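Local coordinates for protein N-isopropylammelide isopropylaminohydrolase (Burkholderia multivorans ATCC 17616, PDB 6NBO) that belongs to the amidohydrolase family, metal-dependent enzymes built on a TIM barrel, and holds zinc ions in its metal site, at residues A[111-116]-A[145-150]; A[139-144]-A[154-159]; A[31-36]-A[354-359]. One frame throughout, in Å; residues are numbered along the deposited sequence.

Contact 1 (A[111-116]-A[145-150]); sequences LARAFL and RETLRG. With EDO (1,2-ethanediol), chain J.
L148 meets helix 104-117 with both of its methyl branches: CD1 presses on the methyl group of A112, while CD2 lies against the side chain of R113. The first of these is the tight part of the contact, with A112 CB and L148 CD1 only 3.5 Å apart, and both residues are buried. L148 is the first residue to leave helical geometry at the end of helix 136-147. With CG anti to its own carbonyl carbon (chi1 -62°), its fork is held so that CD1 meets A112 and CD2 meets R113.

Toward solvent the packing becomes looser and more polar. R113 runs extended from CG to NE at a slant past L148. Its CG lies 4.0 Å and its NE 3.8 Å from L148 CD2, the methyl packing along the chain where it turns into the guanidinium. Farther out R113 crosses T147 at about a right angle, NH2 lying 3.7 Å from T147 CG2. Here one water joins the two segments. It lies in the guanidinium plane at the edge, accepts from R113 NH2 at 3.0 Å and donates to T147 O at 3.2 Å. Beyond the turn, an ethanediol molecule, probably from the crystallisation liquor, accepts a hydrogen bond from G150 N to its O1 (2.8 Å).

The contact thus joins two neighbouring helices of the barrel's outer layer. L109, about one turn before A112 and R113, also touches T147 and L148, F115 turns to strand 120-128, and L401 of the C-terminal strand 400-401 packs on R113 and L116.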
loop_
_atom_site.group_PDB
_atom_site.type_symbol
_atom_site.label_atom_id
_atom_site.label_comp_id
_atom_site.label_asym_id
_atom_site.label_seq_id
_atom_site.Cartn_x
_atom_site.Cartn_y
_atom_site.Cartn_z
ATOM N N LEU A 111 9.012 10.000 -6.087
ATOM C CA LEU A 111 8.927 8.670 -5.479
ATOM C C LEU A 111 7.881 7.799 -6.171
ATOM O O LEU A 111 8.123 6.611 -6.415
ATOM C CB LEU A 111 8.628 8.776 -3.978
ATOM C CG LEU A 111 8.432 7.440 -3.246
ATOM C CD1 LEU A 111 9.590 6.469 -3.499
ATOM C CD2 LEU A 111 8.205 7.642 -1.734
ATOM N N ALA A 112 6.712 8.359 -6.486
ATOM C CA ALA A 112 5.702 7.571 -7.193
ATOM C C ALA A 112 6.209 7.136 -8.564
ATOM O O ALA A 112 5.918 6.023 -9.019
ATOM C CB ALA A 112 4.404 8.359 -7.331
ATOM N N ARG A 113 6.983 7.994 -9.231
ATOM C CA ARG A 113 7.568 7.581 -10.502
ATOM C C ARG A 113 8.606 6.481 -10.309
ATOM O O ARG A 113 8.722 5.585 -11.155
ATOM C CB ARG A 113 8.152 8.799 -11.220
ATOM C CG ARG A 113 7.074 9.549 -11.998
ATOM C CD ARG A 113 7.580 10.776 -12.731
ATOM N NE ARG A 113 6.581 11.231 -13.690
ATOM C CZ ARG A 113 6.488 12.471 -14.140
ATOM N NH1 ARG A 113 7.338 13.395 -13.714
ATOM N NH2 ARG A 113 5.543 12.788 -15.014
ATOM N N ALA A 114 9.359 6.514 -9.204
ATOM C CA ALA A 114 10.284 5.418 -8.916
ATOM C C ALA A 114 9.527 4.124 -8.623
ATOM O O ALA A 114 9.970 3.032 -9.019
ATOM C CB ALA A 114 11.192 5.779 -7.734
ATOM N N PHE A 115 8.411 4.218 -7.902
ATOM C CA PHE A 115 7.541 3.056 -7.735
ATOM C C PHE A 115 7.145 2.477 -9.095
ATOM O O PHE A 115 7.300 1.276 -9.346
ATOM C CB PHE A 115 6.298 3.452 -6.934
ATOM C CG PHE A 115 6.451 3.300 -5.426
ATOM C CD1 PHE A 115 6.492 2.040 -4.842
ATOM C CD2 PHE A 115 6.516 4.416 -4.601
ATOM C CE1 PHE A 115 6.599 1.887 -3.462
ATOM C CE2 PHE A 115 6.627 4.272 -3.200
ATOM C CZ PHE A 115 6.676 3.007 -2.642
ATOM N N LEU A 116 6.653 3.331 -9.991
ATOM C CA LEU A 116 6.245 2.881 -11.324
ATOM C C LEU A 116 7.398 2.209 -12.064
ATOM O O LEU A 116 7.232 1.122 -12.632
ATOM C CB LEU A 116 5.705 4.060 -12.132
ATOM C CG LEU A 116 5.134 3.714 -13.518
ATOM C CD1 LEU A 116 3.983 2.681 -13.410
ATOM C CD2 LEU A 116 4.670 4.966 -14.225
ATOM N N ARG A 145 -1.072 12.885 -8.145
ATOM C CA ARG A 145 -2.012 11.881 -8.641
ATOM C C ARG A 145 -2.557 12.254 -10.021
ATOM O O ARG A 145 -2.659 11.398 -10.906
ATOM C CB ARG A 145 -3.149 11.700 -7.641
ATOM C CG ARG A 145 -4.251 10.757 -8.105
ATOM C CD ARG A 145 -5.108 10.299 -6.929
ATOM N NE ARG A 145 -6.190 11.225 -6.580
ATOM C CZ ARG A 145 -7.046 10.993 -5.585
ATOM N NH1 ARG A 145 -6.908 9.886 -4.872
ATOM N NH2 ARG A 145 -8.027 11.849 -5.298
ATOM N N GLU A 146 -2.908 13.527 -10.226
ATOM C CA GLU A 146 -3.402 13.945 -11.532
ATOM C C GLU A 146 -2.330 13.802 -12.611
ATOM O O GLU A 146 -2.620 13.360 -13.730
ATOM C CB GLU A 146 -3.911 15.386 -11.465
ATOM C CG GLU A 146 -4.506 15.876 -12.779
ATOM C CD GLU A 146 -5.714 15.058 -13.223
ATOM O OE1 GLU A 146 -6.409 14.490 -12.350
ATOM O OE2 GLU A 146 -5.965 14.982 -14.446
ATOM N N THR A 147 -1.084 14.178 -12.300
ATOM C CA THR A 147 0.006 14.010 -13.263
ATOM C C THR A 147 0.173 12.553 -13.684
ATOM O O THR A 147 0.498 12.271 -14.848
ATOM C CB THR A 147 1.316 14.544 -12.671
ATOM O OG1 THR A 147 1.211 15.961 -12.499
ATOM C CG2 THR A 147 2.511 14.250 -13.585
ATOM N N LEU A 148 -0.061 11.614 -12.765
ATOM C CA LEU A 148 0.141 10.194 -13.015
ATOM C C LEU A 148 -1.151 9.456 -13.365
ATOM O O LEU A 148 -1.175 8.223 -13.315
ATOM C CB LEU A 148 0.810 9.548 -11.799
ATOM C CG LEU A 148 2.205 10.098 -11.481
ATOM C CD1 LEU A 148 2.728 9.437 -10.227
ATOM C CD2 LEU A 148 3.156 9.845 -12.656
ATOM N N ARG A 149 -2.220 10.173 -13.725
ATOM C CA ARG A 149 -3.464 9.503 -14.100
ATOM C C ARG A 149 -3.227 8.596 -15.304
ATOM O O ARG A 149 -2.566 8.983 -16.269
ATOM C CB ARG A 149 -4.559 10.529 -14.415
ATOM N N GLY A 150 -3.756 7.375 -15.238
ATOM C CA GLY A 150 -3.515 6.393 -16.274
ATOM C C GLY A 150 -2.180 5.682 -16.187
ATOM O O GLY A 150 -1.892 4.841 -17.050
HETATM C C1 EDO J . -5.618 5.513 -12.462
HETATM O O1 EDO J . -4.629 6.515 -12.724
HETATM C C2 EDO J . -5.501 4.395 -13.490
HETATM O O2 EDO J . -4.114 4.168 -13.759
HETATM O O HOH W 1 3.234 11.406 -16.243
#

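Contact 2 (A[139-144]-A[154-159]); sequences HRVLDT and IQIVAF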
loop_
_atom_site.group_PDB
_atom_site.type_symbol
_atom_site.label_atom_id
_atom_site.label_comp_id
_atom_site.label_asym_id
_atom_site.label_seq_id
_atom_site.Cartn_x
_atom_site.Cartn_y
_atom_site.Cartn_z
ATOM N N HIS A 139 -3.112 18.767 -1.208
ATOM C CA HIS A 139 -3.141 19.373 -2.538
ATOM C C HIS A 139 -1.918 18.981 -3.363
ATOM O O HIS A 139 -2.028 18.755 -4.573
ATOM C CB HIS A 139 -3.247 20.899 -2.433
ATOM C CG HIS A 139 -4.598 21.384 -1.994
ATOM N ND1 HIS A 139 -5.775 20.875 -2.501
ATOM C CD2 HIS A 139 -4.958 22.330 -1.092
ATOM C CE1 HIS A 139 -6.802 21.477 -1.924
ATOM N NE2 HIS A 139 -6.333 22.365 -1.068
ATOM N N ARG A 140 -0.740 18.897 -2.732
ATOM C CA ARG A 140 0.456 18.503 -3.478
ATOM C C ARG A 140 0.369 17.058 -3.959
ATOM O O ARG A 140 0.744 16.751 -5.098
ATOM C CB ARG A 140 1.711 18.709 -2.628
ATOM C CG ARG A 140 1.956 20.160 -2.173
ATOM C CD ARG A 140 2.253 21.116 -3.330
ATOM N NE ARG A 140 1.075 21.437 -4.137
ATOM C CZ ARG A 140 0.223 22.426 -3.881
ATOM N NH1 ARG A 140 -0.819 22.622 -4.684
ATOM N NH2 ARG A 140 0.405 23.215 -2.827
ATOM N N VAL A 141 -0.113 16.152 -3.106
ATOM C CA VAL A 141 -0.255 14.764 -3.535
ATOM C C VAL A 141 -1.368 14.627 -4.566
ATOM O O VAL A 141 -1.257 13.822 -5.502
ATOM C CB VAL A 141 -0.482 13.855 -2.311
ATOM C CG1 VAL A 141 -0.724 12.407 -2.754
ATOM C CG2 VAL A 141 0.734 13.935 -1.386
ATOM N N LEU A 142 -2.447 15.416 -4.442
ATOM C CA LEU A 142 -3.481 15.394 -5.482
ATOM C C LEU A 142 -2.925 15.837 -6.832
ATOM O O LEU A 142 -3.310 15.291 -7.875
ATOM C CB LEU A 142 -4.671 16.272 -5.085
ATOM C CG LEU A 142 -5.537 15.772 -3.928
ATOM C CD1 LEU A 142 -6.474 16.871 -3.475
ATOM C CD2 LEU A 142 -6.330 14.519 -4.306
ATOM N N ASP A 143 -2.040 16.846 -6.840
ATOM C CA ASP A 143 -1.365 17.233 -8.079
ATOM C C ASP A 143 -0.583 16.062 -8.652
ATOM O O ASP A 143 -0.640 15.784 -9.857
ATOM C CB ASP A 143 -0.399 18.402 -7.841
ATOM C CG ASP A 143 -1.098 19.716 -7.536
ATOM O OD1 ASP A 143 -2.305 19.855 -7.815
ATOM O OD2 ASP A 143 -0.407 20.623 -7.024
ATOM N N THR A 144 0.198 15.393 -7.799
ATOM C CA THR A 144 0.963 14.235 -8.245
ATOM C C THR A 144 0.047 13.164 -8.822
ATOM O O THR A 144 0.336 12.598 -9.884
ATOM C CB THR A 144 1.781 13.673 -7.084
ATOM O OG1 THR A 144 2.893 14.536 -6.828
ATOM C CG2 THR A 144 2.298 12.273 -7.413
ATOM N N ILE A 154 -3.695 5.873 -7.323
ATOM C CA ILE A 154 -3.253 6.273 -5.994
ATOM C C ILE A 154 -4.486 6.494 -5.129
ATOM O O ILE A 154 -5.322 7.344 -5.452
ATOM C CB ILE A 154 -2.371 7.538 -6.032
ATOM C CG1 ILE A 154 -1.135 7.310 -6.915
ATOM C CG2 ILE A 154 -1.930 7.918 -4.603
ATOM C CD1 ILE A 154 -0.200 8.555 -7.014
ATOM N N GLN A 155 -4.607 5.710 -4.052
ATOM C CA GLN A 155 -5.575 5.963 -2.992
ATOM C C GLN A 155 -4.927 6.863 -1.950
ATOM O O GLN A 155 -3.774 6.652 -1.572
ATOM C CB GLN A 155 -6.032 4.654 -2.332
ATOM C CG GLN A 155 -6.817 3.721 -3.255
ATOM C CD GLN A 155 -7.126 2.384 -2.592
ATOM O OE1 GLN A 155 -6.615 2.070 -1.515
ATOM N NE2 GLN A 155 -7.963 1.594 -3.240
ATOM N N ILE A 156 -5.666 7.865 -1.480
ATOM C CA ILE A 156 -5.138 8.829 -0.510
ATOM C C ILE A 156 -5.914 8.704 0.801
ATOM O O ILE A 156 -7.146 8.831 0.808
ATOM C CB ILE A 156 -5.221 10.267 -1.049
ATOM C CG1 ILE A 156 -4.254 10.453 -2.236
ATOM C CG2 ILE A 156 -4.921 11.259 0.075
ATOM C CD1 ILE A 156 -4.494 11.746 -3.027
ATOM N N VAL A 157 -5.192 8.487 1.903
ATOM C CA VAL A 157 -5.758 8.463 3.247
ATOM C C VAL A 157 -5.439 9.793 3.923
ATOM O O VAL A 157 -4.264 10.140 4.089
ATOM C CB VAL A 157 -5.187 7.304 4.082
ATOM C CG1 VAL A 157 -5.943 7.207 5.415
ATOM C CG2 VAL A 157 -5.258 5.988 3.320
ATOM N N ALA A 158 -6.470 10.525 4.345
ATOM C CA ALA A 158 -6.276 11.793 5.058
ATOM C C ALA A 158 -5.876 11.488 6.498
ATOM O O ALA A 158 -6.712 11.044 7.292
ATOM C CB ALA A 158 -7.555 12.626 5.007
ATOM N N PHE A 159 -4.609 11.743 6.847
ATOM C CA PHE A 159 -4.005 11.224 8.079
ATOM C C PHE A 159 -3.714 12.343 9.081
ATOM O O PHE A 159 -2.766 13.121 8.880
ATOM C CB PHE A 159 -2.716 10.469 7.729
ATOM C CG PHE A 159 -1.982 9.889 8.916
ATOM C CD1 PHE A 159 -2.648 9.104 9.853
ATOM C CD2 PHE A 159 -0.616 10.101 9.072
ATOM C CE1 PHE A 159 -1.974 8.561 10.943
ATOM C CE2 PHE A 159 0.069 9.563 10.155
ATOM C CZ PHE A 159 -0.620 8.793 11.100
#
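Within the beta-alpha-beta unit formed by strand 120-128, helix 136-147 and strand 153-159, this contact lays the helix on the strand that follows it. I156 carries most of the contact: its CD1 reaches L142 CD2 at 3.6 Å and V141 CG1 at 3.8 Å. V141 points at the strand and slides past I156 in the opposite direction, with CG1 anti to its backbone N (chi1 176°), the branch that meets the isoleucine. L142 leaves the helix pointing away from the strand, yet its CD2 comes back to I156, the two side chains crossing at about a right angle. Three residues after V141, T144 CG2 makes a looser approach to I154 CD1 (4.5 Å), while its hydroxyl is hydrogen-bonded to S108 of helix 104-117. L138 and R145, from the same helix as V141, also touch I156.

Away from the strand, R140 NH1 forms a salt bridge with D143 OD2 (3.1 Å), the carboxylate oxygen lying nearly in the guanidinium plane.

The short helix and strand segments run almost antiparallel, at 173°, with their axes 10.1 Å apart, the apolar helix-on-strand layering of a TIM barrel.

Contact 3 (A[31-36]-A[354-359]); sequences GDRIAR and FDAYGL
R33 and I34, at the start of strand 33-38, meet the loop 354-359 at two separate places, one near the surface and one buried. The contact thereby brings an edge strand of the small four-stranded sheet against the loop between helix 346-352 and strand 367-370. Along the loop, the first point of contact is A356, whose methyl group points toward the strand. R33 NH1 comes within 4.1 Å of A356 CB, obliquely to the guanidinium plane. The arginine chain bends at chi2 (-91°), which carries its end over to the loop. NE makes a long salt bridge with D32 OD1, the carboxylate oxygen lying at the edge of the guanidinium group and in its plane. NH1 has its main polar partner farther along, at the carbonyl oxygen of G362, a residue that, like A363, is also hydrogen-bonded to the backbone of I34.

Y357 turns its ring from the strand to the other side of the loop, where its hydroxyl is hydrogen-bonded to the carbonyl oxygen of G60 and its ring packs edge-to-face with H346. At G358 the loop presents its backbone: G358 O lies 3.9 Å from I34 CD1. The positive phi (123°) and extended psi of G358 are angles that glycine adopts readily, and they let the loop bring this carbonyl to I34.

L359 closes the contact. Its side chain leaves the backbone away from the strand, and I34 CD1 settles on the main chain instead, 3.5 Å from L359 CA and 3.6 Å from L359 O; the side chains themselves meet more loosely, CD1 of I34 lying 4.1 Å from L359 CD2.

Between the two segments the chemistry is therefore van der Waals packing, with a buried isoleucine methyl seated on a loop backbone that includes two carbonyl oxygens, and without a polar bond from one segment to the other.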
loop_
_atom_site.group_PDB
_atom_site.type_symbol
_atom_site.label_atom_id
_atom_site.label_comp_id
_atom_site.label_asym_id
_atom_site.label_seq_id
_atom_site.Cartn_x
_atom_site.Cartn_y
_atom_site.Cartn_z
ATOM N N GLY A 31 -6.349 -1.848 -25.544
ATOM C CA GLY A 31 -6.736 -0.722 -24.701
ATOM C C GLY A 31 -6.032 -0.836 -23.357
ATOM O O GLY A 31 -4.841 -1.153 -23.280
ATOM N N ASP A 32 -6.759 -0.627 -22.260
ATOM C CA ASP A 32 -6.119 -0.719 -20.950
ATOM C C ASP A 32 -6.395 -2.044 -20.241
ATOM O O ASP A 32 -6.193 -2.139 -19.024
ATOM C CB ASP A 32 -6.532 0.460 -20.061
ATOM C CG ASP A 32 -8.005 0.453 -19.714
ATOM O OD1 ASP A 32 -8.768 -0.310 -20.326
ATOM O OD2 ASP A 32 -8.406 1.217 -18.814
ATOM N N ARG A 33 -6.831 -3.073 -20.968
ATOM C CA ARG A 33 -7.223 -4.342 -20.360
ATOM C C ARG A 33 -6.478 -5.512 -20.989
ATOM O O ARG A 33 -6.048 -5.467 -22.145
ATOM C CB ARG A 33 -8.725 -4.602 -20.511
ATOM C CG ARG A 33 -9.604 -3.490 -20.013
ATOM C CD ARG A 33 -9.970 -3.695 -18.574
ATOM N NE ARG A 33 -10.805 -2.604 -18.091
ATOM C CZ ARG A 33 -11.738 -2.737 -17.156
ATOM N NH1 ARG A 33 -11.969 -3.922 -16.611
ATOM N NH2 ARG A 33 -12.449 -1.686 -16.777
ATOM N N ILE A 34 -6.373 -6.590 -20.226
ATOM C CA ILE A 34 -5.920 -7.855 -20.782
ATOM C C ILE A 34 -7.061 -8.462 -21.582
ATOM O O ILE A 34 -8.180 -8.611 -21.076
ATOM C CB ILE A 34 -5.442 -8.794 -19.670
ATOM C CG1 ILE A 34 -4.232 -8.158 -18.969
ATOM C CG2 ILE A 34 -5.108 -10.157 -20.243
ATOM C CD1 ILE A 34 -3.518 -9.066 -18.038
ATOM N N ALA A 35 -6.794 -8.784 -22.844
ATOM C CA ALA A 35 -7.848 -9.285 -23.726
ATOM C C ALA A 35 -7.885 -10.802 -23.796
ATOM O O ALA A 35 -8.965 -11.398 -23.875
ATOM C CB ALA A 35 -7.653 -8.719 -25.136
ATOM N N ARG A 36 -6.720 -11.436 -23.759
ATOM C CA ARG A 36 -6.598 -12.862 -24.007
ATOM C C ARG A 36 -5.301 -13.344 -23.376
ATOM O O ARG A 36 -4.298 -12.630 -23.402
ATOM C CB ARG A 36 -6.599 -13.134 -25.518
ATOM C CG ARG A 36 -7.437 -14.283 -25.964
ATOM C CD ARG A 36 -7.222 -14.567 -27.458
ATOM N NE ARG A 36 -7.431 -15.986 -27.718
ATOM C CZ ARG A 36 -7.079 -16.609 -28.835
ATOM N NH1 ARG A 36 -6.507 -15.934 -29.827
ATOM N NH2 ARG A 36 -7.314 -17.911 -28.958
ATOM N N PHE A 354 -8.450 -2.353 -4.602
ATOM C CA PHE A 354 -8.010 -2.066 -5.964
ATOM C C PHE A 354 -8.673 -3.067 -6.906
ATOM O O PHE A 354 -8.401 -4.263 -6.817
ATOM C CB PHE A 354 -6.491 -2.178 -6.063
ATOM C CG PHE A 354 -5.748 -1.005 -5.488
ATOM C CD1 PHE A 354 -5.894 0.261 -6.042
ATOM C CD2 PHE A 354 -4.873 -1.170 -4.417
ATOM C CE1 PHE A 354 -5.179 1.349 -5.536
ATOM C CE2 PHE A 354 -4.161 -0.077 -3.897
ATOM C CZ PHE A 354 -4.331 1.182 -4.459
ATOM N N ASP A 355 -9.530 -2.587 -7.802
ATOM C CA ASP A 355 -10.352 -3.458 -8.637
ATOM C C ASP A 355 -9.647 -3.811 -9.949
ATOM O O ASP A 355 -8.638 -3.211 -10.320
ATOM C CB ASP A 355 -11.690 -2.781 -8.933
ATOM C CG ASP A 355 -12.439 -2.394 -7.666
ATOM O OD1 ASP A 355 -12.598 -3.262 -6.779
ATOM O OD2 ASP A 355 -12.859 -1.220 -7.557
ATOM N N ALA A 356 -10.216 -4.797 -10.666
ATOM C CA ALA A 356 -9.720 -5.214 -11.986
ATOM C C ALA A 356 -8.238 -5.579 -11.933
ATOM O O ALA A 356 -7.448 -5.210 -12.804
ATOM C CB ALA A 356 -9.972 -4.129 -13.037
ATOM N N TYR A 357 -7.862 -6.316 -10.897
ATOM C CA TYR A 357 -6.476 -6.649 -10.621
ATOM C C TYR A 357 -6.136 -8.032 -11.166
ATOM O O TYR A 357 -6.954 -8.949 -11.123
ATOM C CB TYR A 357 -6.211 -6.618 -9.114
ATOM C CG TYR A 357 -4.754 -6.822 -8.813
ATOM C CD1 TYR A 357 -3.870 -5.763 -8.907
ATOM C CD2 TYR A 357 -4.252 -8.083 -8.474
ATOM C CE1 TYR A 357 -2.517 -5.935 -8.675
ATOM C CE2 TYR A 357 -2.898 -8.268 -8.241
ATOM C CZ TYR A 357 -2.042 -7.183 -8.337
ATOM O OH TYR A 357 -0.703 -7.328 -8.123
ATOM N N GLY A 358 -4.907 -8.188 -11.654
ATOM C CA GLY A 358 -4.421 -9.512 -11.999
ATOM C C GLY A 358 -3.964 -9.647 -13.437
ATOM O O GLY A 358 -3.768 -8.641 -14.124
ATOM N N LEU A 359 -3.784 -10.889 -13.904
ATOM C CA LEU A 359 -3.332 -11.151 -15.269
ATOM C C LEU A 359 -4.344 -11.950 -16.076
ATOM O O LEU A 359 -3.998 -12.493 -17.131
ATOM C CB LEU A 359 -1.985 -11.878 -15.277
ATOM C CG LEU A 359 -0.814 -11.130 -14.642
ATOM C CD1 LEU A 359 0.428 -12.011 -14.647
ATOM C CD2 LEU A 359 -0.552 -9.825 -15.375
#

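Overall arrangement
Contacts 1 and 2 are neighbours, their centres 11 Å apart, and share helix 136-147. R145 joins them, with NH1 probably hydrogen-bonded to I154 O. Their segments come in the order 111-116, 139-144, 145-150, 154-159, the middle two following directly on one another. Contact 3 brings together residues more than 300 positions apart, and the other two lie in the sequence between its segments. Its centre is 19 Å from contact 1 and 24 Å from contact 2, though Q155 touches F354. Contact 2 thus joins the outer helix layer to the strand barrel, contact 1 joins two helices of that layer, and contact 3 lies where the small sheet meets the loop after helix 346-352.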